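Side-chain contacts in flavoenzyme PA4991 (Pseudomonas aeruginosa PAO1, PDB 5EZ7), which probably works as an FAD-dependent oxidoreductase of the DAO family, carrying one FAD per monomer, although its physiological substrate is unknown: residues 202-207 with 212-217; 10-15 with 21-26; 267-272 with 294-299; 150-155 with 243-248. All blocks are in the same frame, centred on the assembly; numbering follows the deposited sequence.

Contact 1. Residues 202-207 with 212-217. With FAD (flavin-adenine dinucleotide), chain B.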
# COMPACT_ATOMS: atom_id res chain seq x y z
N VAL A 202 -10.61 -11.35 14.93
CA VAL A 202 -10.63 -11.37 13.45
C VAL A 202 -10.44 -9.92 12.99
O VAL A 202 -11.18 -9.00 13.43
CB VAL A 202 -11.96 -11.93 12.87
CG1 VAL A 202 -11.94 -11.90 11.33
CG2 VAL A 202 -12.20 -13.35 13.33
N VAL A 203 -9.42 -9.71 12.16
CA VAL A 203 -9.14 -8.42 11.58
C VAL A 203 -9.39 -8.39 10.07
O VAL A 203 -8.82 -9.21 9.31
CB VAL A 203 -7.68 -8.02 11.80
CG1 VAL A 203 -7.45 -6.58 11.31
CG2 VAL A 203 -7.31 -8.15 13.28
N LEU A 204 -10.19 -7.42 9.64
CA LEU A 204 -10.46 -7.18 8.20
C LEU A 204 -9.60 -6.04 7.67
O LEU A 204 -9.87 -4.85 7.93
CB LEU A 204 -11.92 -6.85 7.98
CG LEU A 204 -12.93 -7.79 8.57
CD1 LEU A 204 -14.32 -7.35 8.15
CD2 LEU A 204 -12.67 -9.20 8.11
N SER A 205 -8.54 -6.44 6.94
CA SER A 205 -7.64 -5.52 6.23
C SER A 205 -7.72 -5.82 4.72
O SER A 205 -6.71 -5.99 4.04
CB SER A 205 -6.21 -5.67 6.75
OG SER A 205 -5.81 -7.02 6.64
N ALA A 206 -8.95 -5.89 4.21
CA ALA A 206 -9.21 -6.39 2.87
C ALA A 206 -9.43 -5.28 1.84
O ALA A 206 -9.84 -5.55 0.74
CB ALA A 206 -10.38 -7.36 2.88
N GLY A 207 -9.07 -4.05 2.17
CA GLY A 207 -9.14 -2.94 1.26
C GLY A 207 -10.55 -2.69 0.86
O GLY A 207 -11.44 -2.62 1.69
N ALA A 212 -18.03 -5.77 1.36
CA ALA A 212 -18.74 -7.08 1.20
C ALA A 212 -18.49 -8.07 2.35
O ALA A 212 -19.37 -8.84 2.71
CB ALA A 212 -18.36 -7.72 -0.14
N LEU A 213 -17.28 -8.08 2.91
CA LEU A 213 -17.04 -8.85 4.14
C LEU A 213 -17.89 -8.36 5.33
O LEU A 213 -18.41 -9.18 6.10
CB LEU A 213 -15.59 -8.83 4.53
CG LEU A 213 -14.69 -9.68 3.63
CD1 LEU A 213 -13.24 -9.27 3.82
CD2 LEU A 213 -14.88 -11.15 3.96
N LEU A 214 -18.00 -7.05 5.50
CA LEU A 214 -18.88 -6.52 6.52
C LEU A 214 -20.32 -6.97 6.28
O LEU A 214 -20.95 -7.43 7.21
CB LEU A 214 -18.76 -5.00 6.66
CG LEU A 214 -17.42 -4.54 7.23
CD1 LEU A 214 -17.31 -3.05 7.06
CD2 LEU A 214 -17.22 -4.90 8.69
N ARG A 215 -20.79 -6.92 5.04
CA ARG A 215 -22.18 -7.36 4.74
C ARG A 215 -22.38 -8.83 5.05
O ARG A 215 -23.39 -9.20 5.62
CB ARG A 215 -22.60 -7.08 3.31
CG ARG A 215 -23.40 -5.79 3.16
CD ARG A 215 -23.50 -5.35 1.71
NE ARG A 215 -23.24 -3.91 1.55
CZ ARG A 215 -22.67 -3.31 0.49
NH1 ARG A 215 -22.21 -4.01 -0.57
NH2 ARG A 215 -22.53 -1.99 0.49
N GLU A 216 -21.39 -9.65 4.69
CA GLU A 216 -21.33 -11.07 5.06
C GLU A 216 -21.49 -11.36 6.58
O GLU A 216 -22.07 -12.38 6.96
CB GLU A 216 -20.03 -11.71 4.53
CG GLU A 216 -20.18 -12.45 3.21
CD GLU A 216 -21.30 -13.49 3.28
OE1 GLU A 216 -22.36 -13.22 2.65
OE2 GLU A 216 -21.15 -14.53 3.99
N LEU A 217 -20.96 -10.48 7.41
CA LEU A 217 -21.16 -10.52 8.85
C LEU A 217 -22.44 -9.81 9.32
O LEU A 217 -22.64 -9.65 10.51
CB LEU A 217 -19.95 -9.89 9.52
CG LEU A 217 -18.67 -10.65 9.19
CD1 LEU A 217 -17.44 -9.77 9.24
CD2 LEU A 217 -18.52 -11.78 10.18
PA FAD B . -5.03 -3.51 -0.50
O1A FAD B . -3.62 -3.34 -0.96
O2A FAD B . -6.18 -3.19 -1.41
O5B FAD B . -5.16 -5.01 0.02
C5B FAD B . -6.41 -5.61 0.31
C4B FAD B . -6.22 -7.09 0.09
O4B FAD B . -7.38 -7.79 0.55
C3B FAD B . -6.01 -7.41 -1.40
O3B FAD B . -4.80 -8.13 -1.60
C2B FAD B . -7.24 -8.24 -1.75
O2B FAD B . -7.03 -9.24 -2.73
C1B FAD B . -7.66 -8.81 -0.39
N9A FAD B . -9.08 -9.14 -0.31
C8A FAD B . -10.11 -8.39 -0.76
N7A FAD B . -11.27 -9.02 -0.52
C5A FAD B . -11.00 -10.18 0.09
C6A FAD B . -11.80 -11.30 0.60
N6A FAD B . -13.14 -11.25 0.49
N1A FAD B . -11.16 -12.33 1.17
C2A FAD B . -9.82 -12.36 1.28
N3A FAD B . -9.03 -11.36 0.83
C4A FAD B . -9.56 -10.27 0.23
N1 FAD B . 0.12 5.45 -0.27
C2 FAD B . 1.32 5.96 0.08
O2 FAD B . 1.62 6.03 1.29
N3 FAD B . 2.21 6.39 -0.83
C4 FAD B . 1.96 6.36 -2.14
O4 FAD B . 2.80 6.76 -2.97
C4X FAD B . 0.68 5.82 -2.60
N5 FAD B . 0.37 5.76 -3.91
C5X FAD B . -0.81 5.25 -4.31
C6 FAD B . -1.08 5.19 -5.68
C7 FAD B . -2.27 4.67 -6.14
C7M FAD B . -2.53 4.61 -7.61
C8 FAD B . -3.26 4.15 -5.17
C8M FAD B . -4.59 3.56 -5.61
C9 FAD B . -3.00 4.22 -3.81
C9A FAD B . -1.80 4.75 -3.33
N10 FAD B . -1.49 4.83 -1.94
C10 FAD B . -0.25 5.34 -1.55
C1' FAD B . -2.41 4.33 -0.92
C2' FAD B . -2.10 2.86 -0.70
O2' FAD B . -1.91 2.16 -1.93
C3' FAD B . -3.20 2.20 0.13
O3' FAD B . -3.54 3.07 1.23
C4' FAD B . -2.74 0.85 0.67
O4' FAD B . -1.95 0.14 -0.28
C5' FAD B . -3.92 -0.02 1.05
O5' FAD B . -3.43 -1.20 1.70
P FAD B . -4.47 -2.35 2.10
O1P FAD B . -3.69 -3.59 2.47
O2P FAD B . -5.41 -1.73 3.08
O3P FAD B . -5.32 -2.55 0.76

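Contact 2. Residues 10-15 with 21-26. With FAD (flavin-adenine dinucleotide), chain B.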
# COMPACT_ATOMS: atom_id res chain seq x y z
N ILE A 10 -4.84 -14.49 16.16
CA ILE A 10 -5.44 -13.45 15.29
C ILE A 10 -5.53 -13.98 13.87
O ILE A 10 -4.55 -14.51 13.33
CB ILE A 10 -4.74 -12.07 15.41
CG1 ILE A 10 -4.97 -11.49 16.82
CG2 ILE A 10 -5.37 -11.04 14.49
CD1 ILE A 10 -3.83 -11.80 17.70
N LEU A 11 -6.73 -13.88 13.32
CA LEU A 11 -7.03 -14.27 11.95
C LEU A 11 -7.20 -12.98 11.12
O LEU A 11 -8.06 -12.18 11.44
CB LEU A 11 -8.32 -15.06 12.00
CG LEU A 11 -9.04 -15.51 10.75
CD1 LEU A 11 -8.14 -16.24 9.75
CD2 LEU A 11 -10.23 -16.38 11.21
N ILE A 12 -6.34 -12.73 10.13
CA ILE A 12 -6.34 -11.50 9.32
C ILE A 12 -6.95 -11.86 7.94
O ILE A 12 -6.62 -12.91 7.39
CB ILE A 12 -4.90 -10.98 9.06
CG1 ILE A 12 -4.00 -10.99 10.28
CG2 ILE A 12 -4.88 -9.56 8.47
CD1 ILE A 12 -4.52 -10.25 11.42
N VAL A 13 -7.84 -11.01 7.40
CA VAL A 13 -8.42 -11.23 6.07
C VAL A 13 -7.92 -10.09 5.19
O VAL A 13 -8.21 -8.90 5.43
CB VAL A 13 -9.96 -11.28 6.07
CG1 VAL A 13 -10.52 -11.51 4.66
CG2 VAL A 13 -10.45 -12.39 6.99
N GLY A 14 -7.12 -10.44 4.20
CA GLY A 14 -6.57 -9.50 3.27
C GLY A 14 -5.08 -9.33 3.41
O GLY A 14 -4.63 -8.86 4.42
N GLY A 15 -4.34 -9.71 2.36
CA GLY A 15 -2.88 -9.62 2.29
C GLY A 15 -2.36 -8.52 1.36
O GLY A 15 -1.55 -8.77 0.47
N TRP A 21 1.71 -6.27 7.08
CA TRP A 21 2.56 -5.55 8.01
C TRP A 21 2.10 -5.93 9.36
O TRP A 21 2.89 -6.36 10.16
CB TRP A 21 2.49 -4.03 7.82
CG TRP A 21 3.46 -3.30 8.68
CD1 TRP A 21 3.38 -3.12 10.01
CD2 TRP A 21 4.68 -2.69 8.25
NE1 TRP A 21 4.49 -2.43 10.46
CE2 TRP A 21 5.28 -2.13 9.39
CE3 TRP A 21 5.33 -2.57 7.01
CZ2 TRP A 21 6.50 -1.46 9.34
CZ3 TRP A 21 6.54 -1.88 6.96
CH2 TRP A 21 7.11 -1.33 8.11
N LEU A 22 0.80 -5.83 9.61
CA LEU A 22 0.22 -6.25 10.90
C LEU A 22 0.57 -7.69 11.20
O LEU A 22 0.92 -8.01 12.33
CB LEU A 22 -1.30 -6.14 10.87
CG LEU A 22 -2.09 -6.75 12.06
CD1 LEU A 22 -1.77 -6.01 13.36
CD2 LEU A 22 -3.60 -6.72 11.76
N ASN A 23 0.44 -8.55 10.21
CA ASN A 23 0.77 -9.96 10.45
C ASN A 23 2.21 -10.10 10.94
O ASN A 23 2.50 -10.84 11.86
CB ASN A 23 0.55 -10.77 9.18
CG ASN A 23 0.62 -12.28 9.41
OD1 ASN A 23 -0.00 -12.80 10.33
ND2 ASN A 23 1.33 -12.99 8.53
N ALA A 24 3.12 -9.37 10.31
CA ALA A 24 4.51 -9.48 10.66
C ALA A 24 4.79 -8.97 12.09
O ALA A 24 5.54 -9.60 12.83
CB ALA A 24 5.33 -8.73 9.64
N ARG A 25 4.20 -7.85 12.46
CA ARG A 25 4.25 -7.34 13.82
C ARG A 25 3.74 -8.34 14.88
O ARG A 25 4.39 -8.54 15.93
CB ARG A 25 3.45 -6.03 13.90
CG ARG A 25 4.16 -4.83 13.25
CD ARG A 25 5.16 -4.12 14.19
NE ARG A 25 4.39 -3.52 15.29
CZ ARG A 25 3.68 -2.38 15.22
NH1 ARG A 25 3.66 -1.59 14.12
NH2 ARG A 25 2.97 -2.02 16.28
N LEU A 26 2.59 -8.96 14.61
CA LEU A 26 1.96 -9.86 15.55
C LEU A 26 2.81 -11.11 15.81
O LEU A 26 3.07 -11.47 16.99
CB LEU A 26 0.55 -10.23 15.11
CG LEU A 26 -0.47 -9.09 15.24
CD1 LEU A 26 -1.81 -9.48 14.67
CD2 LEU A 26 -0.68 -8.59 16.67
PA FAD B . -5.03 -3.51 -0.50
O1A FAD B . -3.62 -3.34 -0.96
O2A FAD B . -6.18 -3.19 -1.41
O5B FAD B . -5.16 -5.01 0.02
C5B FAD B . -6.41 -5.61 0.31
C4B FAD B . -6.22 -7.09 0.09
O4B FAD B . -7.38 -7.79 0.55
C3B FAD B . -6.01 -7.41 -1.40
O3B FAD B . -4.80 -8.13 -1.60
C2B FAD B . -7.24 -8.24 -1.75
O2B FAD B . -7.03 -9.24 -2.73
C1B FAD B . -7.66 -8.81 -0.39
N9A FAD B . -9.08 -9.14 -0.31
C8A FAD B . -10.11 -8.39 -0.76
N7A FAD B . -11.27 -9.02 -0.52
C5A FAD B . -11.00 -10.18 0.09
C6A FAD B . -11.80 -11.30 0.60
N6A FAD B . -13.14 -11.25 0.49
N1A FAD B . -11.16 -12.33 1.17
C2A FAD B . -9.82 -12.36 1.28
N3A FAD B . -9.03 -11.36 0.83
C4A FAD B . -9.56 -10.27 0.23
N1 FAD B . 0.12 5.45 -0.27
C2 FAD B . 1.32 5.96 0.08
O2 FAD B . 1.62 6.03 1.29
N3 FAD B . 2.21 6.39 -0.83
C4 FAD B . 1.96 6.36 -2.14
O4 FAD B . 2.80 6.76 -2.97
C4X FAD B . 0.68 5.82 -2.60
N5 FAD B . 0.37 5.76 -3.91
C5X FAD B . -0.81 5.25 -4.31
C6 FAD B . -1.08 5.19 -5.68
C7 FAD B . -2.27 4.67 -6.14
C7M FAD B . -2.53 4.61 -7.61
C8 FAD B . -3.26 4.15 -5.17
C8M FAD B . -4.59 3.56 -5.61
C9 FAD B . -3.00 4.22 -3.81
C9A FAD B . -1.80 4.75 -3.33
N10 FAD B . -1.49 4.83 -1.94
C10 FAD B . -0.25 5.34 -1.55
C1' FAD B . -2.41 4.33 -0.92
C2' FAD B . -2.10 2.86 -0.70
O2' FAD B . -1.91 2.16 -1.93
C3' FAD B . -3.20 2.20 0.13
O3' FAD B . -3.54 3.07 1.23
C4' FAD B . -2.74 0.85 0.67
O4' FAD B . -1.95 0.14 -0.28
C5' FAD B . -3.92 -0.02 1.05
O5' FAD B . -3.43 -1.20 1.70
P FAD B . -4.47 -2.35 2.10
O1P FAD B . -3.69 -3.59 2.47
O2P FAD B . -5.41 -1.73 3.08
O3P FAD B . -5.32 -2.55 0.76

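Contact 3. Residues 267-272 with 294-299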
# COMPACT_ATOMS: atom_id res chain seq x y z
N SER A 267 12.63 1.29 -18.30
CA SER A 267 12.01 1.88 -17.12
C SER A 267 10.65 2.30 -17.45
O SER A 267 10.30 2.46 -18.61
CB SER A 267 12.71 3.14 -16.69
OG SER A 267 14.07 2.90 -16.57
N VAL A 268 9.89 2.55 -16.40
CA VAL A 268 8.56 3.08 -16.55
C VAL A 268 8.43 4.26 -15.60
O VAL A 268 8.81 4.16 -14.43
CB VAL A 268 7.46 2.03 -16.24
CG1 VAL A 268 6.07 2.63 -16.34
CG2 VAL A 268 7.59 0.84 -17.19
N TRP A 269 7.91 5.36 -16.12
CA TRP A 269 7.50 6.50 -15.32
C TRP A 269 6.03 6.34 -15.03
O TRP A 269 5.22 6.29 -15.95
CB TRP A 269 7.68 7.84 -16.07
CG TRP A 269 9.04 8.44 -16.06
CD1 TRP A 269 10.08 8.11 -15.24
CD2 TRP A 269 9.49 9.52 -16.88
NE1 TRP A 269 11.16 8.92 -15.51
CE2 TRP A 269 10.82 9.80 -16.51
CE3 TRP A 269 8.90 10.30 -17.90
CZ2 TRP A 269 11.58 10.82 -17.13
CZ3 TRP A 269 9.65 11.31 -18.51
CH2 TRP A 269 10.97 11.55 -18.12
N TYR A 270 5.69 6.34 -13.76
CA TYR A 270 4.35 6.17 -13.27
C TYR A 270 3.87 7.53 -12.78
O TYR A 270 4.52 8.14 -11.91
CB TYR A 270 4.41 5.14 -12.14
CG TYR A 270 3.12 4.56 -11.66
CD1 TYR A 270 2.03 4.40 -12.49
CD2 TYR A 270 3.00 4.10 -10.35
CE1 TYR A 270 0.83 3.84 -12.02
CE2 TYR A 270 1.83 3.54 -9.87
CZ TYR A 270 0.74 3.42 -10.71
OH TYR A 270 -0.44 2.86 -10.25
N LEU A 271 2.75 8.00 -13.33
CA LEU A 271 2.27 9.33 -13.06
C LEU A 271 0.98 9.35 -12.27
O LEU A 271 -0.07 8.96 -12.80
CB LEU A 271 2.04 10.10 -14.36
CG LEU A 271 3.05 10.09 -15.51
CD1 LEU A 271 2.54 11.00 -16.62
CD2 LEU A 271 4.44 10.54 -15.11
N GLY A 272 1.05 9.89 -11.06
CA GLY A 272 -0.12 10.24 -10.24
C GLY A 272 -0.23 11.73 -10.04
O GLY A 272 0.21 12.52 -10.91
N ARG A 294 1.39 16.15 -23.30
CA ARG A 294 1.53 17.58 -23.20
C ARG A 294 2.34 17.95 -21.96
O ARG A 294 3.29 18.71 -22.04
CB ARG A 294 0.17 18.29 -23.20
CG ARG A 294 -0.45 18.44 -24.58
CD ARG A 294 -1.67 19.38 -24.55
NE ARG A 294 -2.75 18.87 -23.69
CZ ARG A 294 -3.66 17.97 -24.07
NH1 ARG A 294 -4.59 17.55 -23.19
NH2 ARG A 294 -3.65 17.47 -25.31
N GLU A 295 1.98 17.36 -20.82
CA GLU A 295 2.58 17.79 -19.57
C GLU A 295 4.07 17.38 -19.43
O GLU A 295 4.89 18.18 -18.97
CB GLU A 295 1.71 17.36 -18.41
CG GLU A 295 0.43 18.20 -18.32
CD GLU A 295 0.60 19.41 -17.41
OE1 GLU A 295 0.53 19.21 -16.16
OE2 GLU A 295 0.81 20.54 -17.96
N LEU A 296 4.42 16.19 -19.88
CA LEU A 296 5.84 15.82 -19.95
C LEU A 296 6.68 16.62 -20.95
O LEU A 296 7.82 16.93 -20.65
CB LEU A 296 6.01 14.32 -20.17
CG LEU A 296 5.52 13.53 -18.96
CD1 LEU A 296 5.47 12.05 -19.30
CD2 LEU A 296 6.36 13.80 -17.71
N ALA A 297 6.13 16.96 -22.11
CA ALA A 297 6.79 17.88 -23.07
C ALA A 297 7.11 19.23 -22.44
O ALA A 297 8.16 19.82 -22.75
CB ALA A 297 5.92 18.08 -24.31
N LYS A 298 6.24 19.73 -21.56
CA LYS A 298 6.50 20.99 -20.85
C LYS A 298 7.52 20.88 -19.74
O LYS A 298 8.36 21.76 -19.59
CB LYS A 298 5.24 21.58 -20.24
CG LYS A 298 4.24 22.04 -21.26
CD LYS A 298 3.39 23.17 -20.73
CE LYS A 298 1.96 23.07 -21.25
NZ LYS A 298 1.17 24.20 -20.71
N LEU A 299 7.40 19.84 -18.93
CA LEU A 299 8.14 19.74 -17.71
C LEU A 299 9.50 19.10 -17.88
O LEU A 299 10.41 19.45 -17.15
CB LEU A 299 7.31 18.93 -16.67
CG LEU A 299 5.94 19.55 -16.32
CD1 LEU A 299 5.22 18.68 -15.29
CD2 LEU A 299 6.04 20.98 -15.80

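Contact 4. Residues 150-155 with 243-248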
# COMPACT_ATOMS: atom_id res chain seq x y z
N LEU A 150 13.55 15.50 0.10
CA LEU A 150 12.81 15.22 1.34
C LEU A 150 13.37 13.99 2.02
O LEU A 150 14.11 13.20 1.41
CB LEU A 150 11.32 15.00 1.05
CG LEU A 150 10.63 16.13 0.29
CD1 LEU A 150 9.27 15.69 -0.24
CD2 LEU A 150 10.48 17.37 1.15
N THR A 151 12.99 13.83 3.29
CA THR A 151 13.30 12.63 4.08
C THR A 151 12.46 11.45 3.65
O THR A 151 12.77 10.32 4.00
CB THR A 151 13.03 12.82 5.61
OG1 THR A 151 11.63 13.13 5.83
CG2 THR A 151 13.93 13.94 6.19
N GLU A 152 11.37 11.72 2.95
CA GLU A 152 10.53 10.68 2.37
C GLU A 152 11.33 9.69 1.50
O GLU A 152 12.33 10.05 0.94
CB GLU A 152 9.40 11.33 1.56
CG GLU A 152 8.47 12.26 2.36
CD GLU A 152 7.26 12.77 1.54
OE1 GLU A 152 6.40 13.49 2.15
OE2 GLU A 152 7.15 12.43 0.33
N ILE A 153 10.87 8.45 1.44
CA ILE A 153 11.60 7.34 0.85
C ILE A 153 10.70 6.75 -0.19
O ILE A 153 9.46 6.81 -0.01
CB ILE A 153 11.77 6.15 1.82
CG1 ILE A 153 12.17 6.55 3.22
CG2 ILE A 153 12.82 5.16 1.32
CD1 ILE A 153 11.85 5.46 4.24
N VAL A 154 11.28 6.10 -1.20
CA VAL A 154 10.48 5.33 -2.17
C VAL A 154 10.90 3.88 -2.25
O VAL A 154 12.02 3.58 -2.63
CB VAL A 154 10.55 5.92 -3.57
CG1 VAL A 154 9.60 5.18 -4.51
CG2 VAL A 154 10.25 7.41 -3.51
N PHE A 155 9.94 3.00 -1.95
CA PHE A 155 10.16 1.56 -1.80
C PHE A 155 9.81 0.89 -3.10
O PHE A 155 8.91 1.32 -3.76
CB PHE A 155 9.25 0.97 -0.68
CG PHE A 155 9.92 0.88 0.67
CD1 PHE A 155 10.12 2.00 1.43
CD2 PHE A 155 10.35 -0.34 1.18
CE1 PHE A 155 10.76 1.94 2.69
CE2 PHE A 155 10.99 -0.41 2.42
CZ PHE A 155 11.21 0.73 3.17
N TYR A 243 11.82 10.85 -8.97
CA TYR A 243 10.83 10.61 -7.90
C TYR A 243 10.45 11.99 -7.35
O TYR A 243 11.23 12.57 -6.60
CB TYR A 243 11.44 9.71 -6.81
CG TYR A 243 11.96 8.41 -7.39
CD1 TYR A 243 13.24 8.32 -7.95
CD2 TYR A 243 11.15 7.29 -7.43
CE1 TYR A 243 13.68 7.12 -8.50
CE2 TYR A 243 11.59 6.11 -7.99
CZ TYR A 243 12.83 6.03 -8.53
OH TYR A 243 13.21 4.82 -9.09
N ALA A 244 9.30 12.53 -7.74
CA ALA A 244 9.02 13.92 -7.44
C ALA A 244 7.56 14.32 -7.50
O ALA A 244 6.80 13.79 -8.29
CB ALA A 244 9.85 14.81 -8.37
N HIS A 245 7.17 15.26 -6.65
CA HIS A 245 5.91 15.99 -6.79
C HIS A 245 6.21 17.29 -7.57
O HIS A 245 7.06 18.05 -7.12
CB HIS A 245 5.35 16.40 -5.44
CG HIS A 245 5.10 15.27 -4.50
ND1 HIS A 245 4.26 14.21 -4.79
CD2 HIS A 245 5.50 15.08 -3.22
CE1 HIS A 245 4.20 13.39 -3.76
NE2 HIS A 245 4.95 13.89 -2.79
N CYS A 246 5.55 17.52 -8.71
CA CYS A 246 5.65 18.81 -9.43
C CYS A 246 4.59 19.73 -8.87
O CYS A 246 3.41 19.43 -8.96
CB CYS A 246 5.48 18.72 -10.97
SG CYS A 246 5.43 20.34 -11.83
N LEU A 247 5.02 20.82 -8.29
CA LEU A 247 4.11 21.87 -7.87
C LEU A 247 4.10 22.97 -8.91
O LEU A 247 5.15 23.40 -9.41
CB LEU A 247 4.54 22.45 -6.53
CG LEU A 247 4.79 21.41 -5.45
CD1 LEU A 247 5.64 21.99 -4.33
CD2 LEU A 247 3.46 20.85 -4.94
N GLY A 248 2.89 23.39 -9.24
CA GLY A 248 2.66 24.73 -9.75
C GLY A 248 2.20 25.52 -8.54
O GLY A 248 2.76 25.38 -7.44

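Contact 1. Residues 202-207 with 212-217
Strand 201-204 runs out into a turn, and the chain comes back as helix 210-216 with Leu213 facing Leu204, their CA atoms 7.9 Å apart. Side chains fill that gap. Leu204 directs its CB at the helix, and its methyl CD1 serves three leucines at once: it lies 3.8 Å from CD2 of Leu214, whose side chain crosses it obliquely, and 4.1 Å from CB of Leu213. The same CD1 meets CD1 of Leu217 tip to tip, also at 4.1 Å, just where the chain leaves the helix. With CG of Leu204 anti to its own carbonyl carbon (chi1 -51°), the branched end is carried out to this position. Strand, glycine-containing turn and helix in this order resemble a second Rossmann-type strand-turn-helix, beside the cofactor. At the turn, CB of Ala206 presses on CD1 of Leu213 at 3.6 Å, and both residues border the adenine. The carbonyl O of Ala206 comes within 3.2 Å of FAD C8A, while CG of Leu213 sits 3.8 Å from the amino nitrogen N6A. Leu339 of the neighbouring strand 339-343 packs against Leu204, Leu214 and Leu217.

Contact 2. Residues 10-15 with 21-26
Ile12, the residue with the most surface buried here, extends its CG1 branch from strand 10-13 toward helix 17-28. Its terminal methyl CD1 reaches CD2 of Leu22 at 3.7 Å and, more loosely, CD1 of Leu26 at 4.3 Å. CG1 stands anti to the carbonyl carbon (chi1 -44°), which leaves the CG2 branch for the other flank, where it borders Ser205. Leu26, one helical turn after Leu22, gives the same CD1 to Ile10, lying 3.9 Å from its CG2 as the two side chains cross at about a right angle. Alternate strand residues thus meet successive turns of one helix; the axes of strand 10-13 and of the helical segment 21-26 run nearly antiparallel, at 164° and 9.8 Å. This is the opening half of the beta-alpha-beta unit of a Rossmann-type domain, completed by strand 33-37; the glycine-rich turn between strand and helix meets FAD, with CA of Gly14 at 3.3 Å from ribose O4B. Leu22 and Leu26 differ in their first torsion (171° against -72°), yet both bring a methyl to CD1 of Ile12. Asn23 lies at the border of the patch, its amide held by Thr33 and Ser171. Val357 and Leu361 of helix 350-364 pack against Leu22 and Leu26 respectively.

Contact 3. Residues 267-272 with 294-299
Leu296 sends one methyl, CD1, between two residues of strand 267-272, touching CE3 of Trp269 and CD1 of Leu271, each at 4.1 Å. The setting is a helix laid against a mixed beta-sheet: helix 285-299 rests on the large mixed sheet that includes strands 244-246, 255-261 and 224-236, and a single leucine makes the connection at this point. Both strand residues turn their CB toward the helix, as expected of alternate positions on a strand, with Tyr270 between them pointing to the other face, where it touches FAD. The two approaches differ in kind. Leu271 and Leu296 reach toward each other tip to tip, whereas Trp269 and Leu296 slide past one another in opposite directions, bringing the methyl to the edge of the indole near the ring plane. Closest CA atoms, those of Leu271 and Leu296, remain 10.1 Å apart, a separation that two extended leucines can span; with CG of Leu296 anti to the carbonyl carbon (chi1 -67°), CD1 is directed at the strand.

Further out, Leu300 and Ile303, which follow the helix, add apolar contacts to Trp269, and Leu239 joins them. At the helix, Glu295 forms a salt bridge with Arg254, and its carbonyl O accepts the amide of Leu299 at 3.0 Å. The indole is anchored at its polar end by a hydrogen bond from Trp269 NE1 to the backbone O of Lys240.

Contact 4. Residues 150-155 with 243-248
Two rings, those of Tyr243 and His245, meet segment 150-155 obliquely, and each has a different partner. Val154 lies obliquely to the phenol of Tyr243: its CG1 is 3.9 Å from CD2 and 4.1 Å from CE2, and its CG2 is 4.0 Å from the same CD2. Both methyls lie on the same side of the ring plane, close to CD2, a fork made possible by the torsion that sets CG1 anti to the backbone N (chi1 -174°) and leaves CG2 beside it. The imidazole of His245 meets the carboxylate of Glu152, again from an oblique direction, with the two planes 85° apart and the side chains crossing at about a right angle. OE2 of Glu152 comes no nearer than 4.1 Å to NE2 of His245, too far for a hydrogen bond.

Other residues hold part of these polar groups. OE1 of Glu152 accepts the amide of Gly55, while OE2 is buried with no partner in the model; the glutamate chain is extended beyond CG, which carries the carboxylate across to the histidine. ND1 of His245 is hydrogen-bonded to OG1 of Thr256, and His101 meets its ring edge-to-face. Leu97 and Ser98 of strand 96-98 also touch Tyr243.

The touching parts run 130° apart and belong to different sheets, which meet here through side chains: the small antiparallel sheet holding strand 153-155 and the large mixed sheet holding strand 244-246, beside the FAD-binding residue Ile52, which Glu152 touches.

How the contacts relate
The four contacts fall into two pairs at opposite sides of the chain's centre, with FAD stretching between them. Contacts 1 and 2, centres 13 Å apart, share one sheet: strands 201-204 and 10-13 are neighbours, joined by Val203 O to Val13 N at 2.8 Å, and segments 202-207, 212-217 and 10-15 touch the cofactor at its adenosine end. Contacts 3 and 4, centres 14 Å apart, reach another sheet, and Leu299 CD1 packs on Cys246 SG at 3.8 Å. Tyr270 of contact 3 touches FAD, and the side chain of His245 in contact 4 lies about 7 Å from it. Contacts 2 and 4 approach to about 7 Å at their nearest atoms.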